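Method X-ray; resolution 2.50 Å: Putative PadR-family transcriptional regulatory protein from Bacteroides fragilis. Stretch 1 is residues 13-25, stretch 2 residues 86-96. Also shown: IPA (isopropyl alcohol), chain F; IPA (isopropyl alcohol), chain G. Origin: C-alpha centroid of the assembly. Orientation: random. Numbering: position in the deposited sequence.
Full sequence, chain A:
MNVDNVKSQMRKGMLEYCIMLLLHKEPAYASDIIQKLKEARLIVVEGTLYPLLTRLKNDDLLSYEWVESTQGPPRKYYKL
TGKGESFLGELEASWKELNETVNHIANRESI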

# COMPACT_ATOMS: atom_id res chain seq x y z
N GLY A 13 5.52 -0.18 0.25
CA GLY A 13 4.37 -0.78 -0.44
C GLY A 13 3.97 0.00 -1.66
O GLY A 13 3.81 -0.56 -2.75
N MET A 14 3.83 1.32 -1.49
CA MET A 14 3.50 2.21 -2.61
C MET A 14 4.53 2.10 -3.75
O MET A 14 4.15 1.89 -4.91
N LEU A 15 5.81 2.20 -3.40
CA LEU A 15 6.92 2.06 -4.35
C LEU A 15 6.96 0.66 -4.99
O LEU A 15 7.14 0.55 -6.20
N GLU A 16 6.74 -0.39 -4.19
CA GLU A 16 6.67 -1.77 -4.70
C GLU A 16 5.56 -1.99 -5.72
O GLU A 16 5.75 -2.71 -6.70
N TYR A 17 4.41 -1.37 -5.46
CA TYR A 17 3.26 -1.39 -6.35
C TYR A 17 3.56 -0.64 -7.64
O TYR A 17 3.16 -1.07 -8.72
N CYS A 18 4.26 0.48 -7.50
CA CYS A 18 4.68 1.32 -8.62
C CYS A 18 5.67 0.60 -9.56
O CYS A 18 5.56 0.70 -10.78
N ILE A 19 6.62 -0.13 -8.97
CA ILE A 19 7.57 -0.97 -9.71
C ILE A 19 6.83 -2.06 -10.52
O ILE A 19 7.08 -2.23 -11.73
N MET A 20 5.92 -2.77 -9.84
CA MET A 20 5.12 -3.83 -10.49
C MET A 20 4.25 -3.26 -11.60
O MET A 20 4.13 -3.86 -12.67
N LEU A 21 3.65 -2.09 -11.33
CA LEU A 21 2.93 -1.32 -12.35
C LEU A 21 3.77 -1.01 -13.58
O LEU A 21 3.36 -1.32 -14.70
N LEU A 22 4.95 -0.43 -13.37
CA LEU A 22 5.87 -0.06 -14.47
C LEU A 22 6.41 -1.27 -15.24
O LEU A 22 6.65 -1.17 -16.44
N LEU A 23 6.55 -2.41 -14.57
CA LEU A 23 7.07 -3.63 -15.21
C LEU A 23 6.02 -4.50 -15.92
O LEU A 23 6.38 -5.40 -16.68
N HIS A 24 4.74 -4.20 -15.69
CA HIS A 24 3.64 -5.06 -16.15
C HIS A 24 3.52 -5.15 -17.67
O HIS A 24 3.15 -6.21 -18.18
N LYS A 25 3.82 -4.07 -18.38
CA LYS A 25 3.78 -4.11 -19.84
C LYS A 25 5.15 -4.40 -20.44
O LYS A 25 5.27 -5.24 -21.34
N SER A 86 -0.52 -11.66 -11.29
CA SER A 86 -1.72 -12.01 -10.51
C SER A 86 -1.87 -11.12 -9.26
O SER A 86 -2.95 -10.56 -9.04
N PHE A 87 -0.80 -11.00 -8.47
CA PHE A 87 -0.80 -10.14 -7.27
C PHE A 87 -1.05 -8.67 -7.64
O PHE A 87 -1.82 -8.01 -6.96
N LEU A 88 -0.42 -8.19 -8.72
CA LEU A 88 -0.71 -6.86 -9.27
C LEU A 88 -2.21 -6.66 -9.59
O LEU A 88 -2.80 -5.63 -9.22
N GLY A 89 -2.81 -7.65 -10.26
CA GLY A 89 -4.25 -7.64 -10.58
C GLY A 89 -5.15 -7.54 -9.36
O GLY A 89 -6.16 -6.81 -9.37
N GLU A 90 -4.78 -8.27 -8.30
CA GLU A 90 -5.44 -8.20 -7.00
C GLU A 90 -5.41 -6.78 -6.41
O GLU A 90 -6.45 -6.27 -5.98
N LEU A 91 -4.24 -6.15 -6.44
CA LEU A 91 -4.00 -4.83 -5.86
C LEU A 91 -4.74 -3.68 -6.56
O LEU A 91 -5.27 -2.78 -5.88
N GLU A 92 -4.76 -3.73 -7.89
CA GLU A 92 -5.43 -2.73 -8.74
C GLU A 92 -6.94 -2.75 -8.52
O GLU A 92 -7.59 -1.70 -8.50
N ALA A 93 -7.49 -3.97 -8.39
CA ALA A 93 -8.91 -4.19 -8.11
C ALA A 93 -9.26 -3.76 -6.69
O ALA A 93 -10.38 -3.32 -6.43
N SER A 94 -8.28 -3.87 -5.79
CA SER A 94 -8.42 -3.42 -4.40
C SER A 94 -8.39 -1.89 -4.25
O SER A 94 -9.04 -1.35 -3.33
N TRP A 95 -7.63 -1.19 -5.11
CA TRP A 95 -7.68 0.28 -5.17
C TRP A 95 -9.01 0.74 -5.74
O TRP A 95 -9.52 1.79 -5.35
N LYS A 96 -9.51 -0.04 -6.70
CA LYS A 96 -10.79 0.22 -7.35
C LYS A 96 -11.93 0.09 -6.33
O LYS A 96 -12.79 0.97 -6.26

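The helix entering at residue 13 and the helix through 86-96 cross at a steep angle, their N-to-C directions 116° apart and their axes 10.4 Å apart at closest approach. Large side chains fill the gap, burying 473 Å² summed over both sides. The principal knob is Tyr17. Its CA-to-CB bond points toward the other helix, and chi1 in t (173°) carries the ring into a hole formed by Leu88, Leu91, Glu92 and Trp95. The hole fits the ring's shape: Leu91 CB lies at the ring edge, 3.7 Å from Tyr17 CE1, while Trp95, chi1 m, presents its own edge to one face of the tyrosine. The planes stand at 80°, and Tyr17 CZ lies 3.4 Å from Trp95 CD1. The hydroxyl makes no hydrogen bond across the contact; Tyr17 OH simply packs 3.4 Å from Glu92 CG.

The return bump is Leu88, with chi1 t and chi2 p, where the backbones come nearest: Leu88 CA is 6.7 Å from Met20 CA. Its two methyls spread over the first helix, Leu88 CD1 reaching 4.0 Å from Met20 CB and Leu88 CD2 3.4 Å from His24 CB.

Met20, in m, t, m, rests its terminal methyl against Phe87 and Leu91, with Met20 CE 4.1 Å from both Phe87 CD2 and Leu91 CD2. Met14, m at all three angles, starts sideways but brings its sulfur back, with Met14 SD 4.0 Å from Trp95 CH2. Leu21 also starts sideways, and Leu21 CD2 comes 3.4 Å from Glu92 OE2.

No hydrogen bond spans the helices. Off to the side, the isopropanol of chain F, probably from the crystallisation liquor, donates from O2 to Glu90 OE2 at 3.1 Å, and Ser94 OG makes a weak 3.3 Å hydrogen bond with that O2; chain G's O2 lies 3.4 Å from Ser94 OG. The rule is shape: one aromatic knob in a four-residue hole, answered by a leucine where the backbones come nearest.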

# COMPACT_ATOMS: atom_id res chain seq x y z
CB MET A 14 3.31 3.65 -2.15
CG MET A 14 2.14 3.89 -1.19
SD MET A 14 0.51 3.58 -1.91
CE MET A 14 0.36 4.99 -3.02
CB LEU A 15 8.26 2.42 -3.67
CG LEU A 15 8.53 3.91 -3.37
CD1 LEU A 15 9.42 4.10 -2.15
CD2 LEU A 15 9.15 4.61 -4.57
CB GLU A 16 6.53 -2.79 -3.56
CG GLU A 16 7.84 -3.13 -2.87
CD GLU A 16 7.64 -3.74 -1.50
OE1 GLU A 16 6.53 -3.59 -0.91
OE2 GLU A 16 8.60 -4.35 -0.99
CB TYR A 17 2.03 -0.79 -5.64
CG TYR A 17 0.81 -0.60 -6.51
CD1 TYR A 17 -0.14 -1.62 -6.64
CD2 TYR A 17 0.58 0.61 -7.17
CE1 TYR A 17 -1.28 -1.44 -7.43
CE2 TYR A 17 -0.55 0.80 -7.96
CZ TYR A 17 -1.47 -0.23 -8.08
OH TYR A 17 -2.59 -0.03 -8.85
CB CYS A 18 5.29 2.61 -8.09
SG CYS A 18 5.69 3.81 -9.37
CB ILE A 19 8.63 -1.62 -8.78
CG1 ILE A 19 9.53 -0.58 -8.12
CG2 ILE A 19 9.49 -2.62 -9.53
CD1 ILE A 19 10.24 -1.09 -6.88
CB MET A 20 4.28 -4.59 -9.47
CG MET A 20 5.10 -5.46 -8.54
SD MET A 20 4.05 -6.52 -7.52
CE MET A 20 3.63 -5.39 -6.19
CB LEU A 21 2.35 -0.01 -11.78
CG LEU A 21 0.84 0.18 -11.71
CD1 LEU A 21 0.54 1.63 -11.36
CD2 LEU A 21 0.14 -0.18 -13.02
CB LEU A 22 7.01 0.85 -13.97
CG LEU A 22 6.67 2.28 -13.51
CD1 LEU A 22 7.76 2.85 -12.62
CD2 LEU A 22 6.39 3.23 -14.67
CB LEU A 23 7.89 -4.46 -14.21
CG LEU A 23 9.29 -3.92 -13.90
CD1 LEU A 23 9.85 -4.63 -12.69
CD2 LEU A 23 10.27 -4.06 -15.07
CB HIS A 24 2.31 -4.69 -15.46
CG HIS A 24 1.30 -4.05 -16.36
ND1 HIS A 24 0.37 -4.78 -17.08
CD2 HIS A 24 1.04 -2.75 -16.63
CE1 HIS A 24 -0.40 -3.95 -17.77
NE2 HIS A 24 -0.01 -2.71 -17.51
CB LYS A 25 3.17 -2.83 -20.42
CG LYS A 25 2.33 -3.07 -21.67
CD LYS A 25 1.23 -2.02 -21.78
CE LYS A 25 0.23 -2.36 -22.87
NZ LYS A 25 -0.88 -1.36 -22.89
CB SER A 86 -1.73 -13.48 -10.10
OG SER A 86 -1.65 -14.32 -11.24
CB PHE A 87 0.47 -10.30 -6.42
CG PHE A 87 0.45 -9.51 -5.12
CD1 PHE A 87 -0.61 -9.66 -4.20
CD2 PHE A 87 1.50 -8.66 -4.79
CE1 PHE A 87 -0.63 -8.94 -3.00
CE2 PHE A 87 1.49 -7.94 -3.59
CZ PHE A 87 0.42 -8.08 -2.69
CB LEU A 88 0.13 -6.58 -10.52
CG LEU A 88 -0.11 -5.25 -11.25
CD1 LEU A 88 0.42 -4.05 -10.47
CD2 LEU A 88 0.52 -5.32 -12.63
CB GLU A 90 -4.78 -9.20 -6.03
CG GLU A 90 -5.22 -9.07 -4.57
CD GLU A 90 -4.45 -9.97 -3.64
OE1 GLU A 90 -4.04 -11.09 -4.06
OE2 GLU A 90 -4.27 -9.58 -2.47
CB LEU A 91 -2.50 -4.53 -5.84
CG LEU A 91 -1.56 -4.75 -4.65
CD1 LEU A 91 -2.15 -5.43 -3.41
CD2 LEU A 91 -0.36 -5.52 -5.18
CB GLU A 92 -5.12 -2.95 -10.23
CG GLU A 92 -3.68 -2.65 -10.65
CD GLU A 92 -3.38 -2.96 -12.11
OE1 GLU A 92 -4.10 -3.77 -12.74
OE2 GLU A 92 -2.40 -2.40 -12.65
CB ALA A 93 -9.28 -5.65 -8.35
CB SER A 94 -7.34 -4.06 -3.52
OG SER A 94 -7.60 -5.43 -3.28
CB TRP A 95 -6.59 0.87 -6.06
CG TRP A 95 -5.25 0.76 -5.53
CD1 TRP A 95 -4.20 0.15 -6.14
CD2 TRP A 95 -4.75 1.26 -4.29
NE1 TRP A 95 -3.08 0.24 -5.37
CE2 TRP A 95 -3.39 0.91 -4.22
CE3 TRP A 95 -5.32 1.98 -3.23
CZ2 TRP A 95 -2.57 1.26 -3.15
CZ3 TRP A 95 -4.50 2.30 -2.13
CH2 TRP A 95 -3.14 1.93 -2.11
CB LYS A 96 -10.99 -0.71 -8.55
CG LYS A 96 -11.79 -0.09 -9.68
CD LYS A 96 -11.53 -0.83 -10.99
CE LYS A 96 -12.12 -0.08 -12.18
NZ LYS A 96 -13.58 -0.37 -12.37
C1 IPA F . -6.15 -8.47 0.12
C2 IPA F . -6.12 -7.01 -0.30
C3 IPA F . -5.68 -6.17 0.89
O2 IPA F . -5.22 -6.82 -1.40
C1 IPA G . -8.28 -3.67 1.90
C2 IPA G . -9.35 -3.53 0.83
C3 IPA G . -9.68 -2.06 0.63
O2 IPA G . -8.87 -4.08 -0.40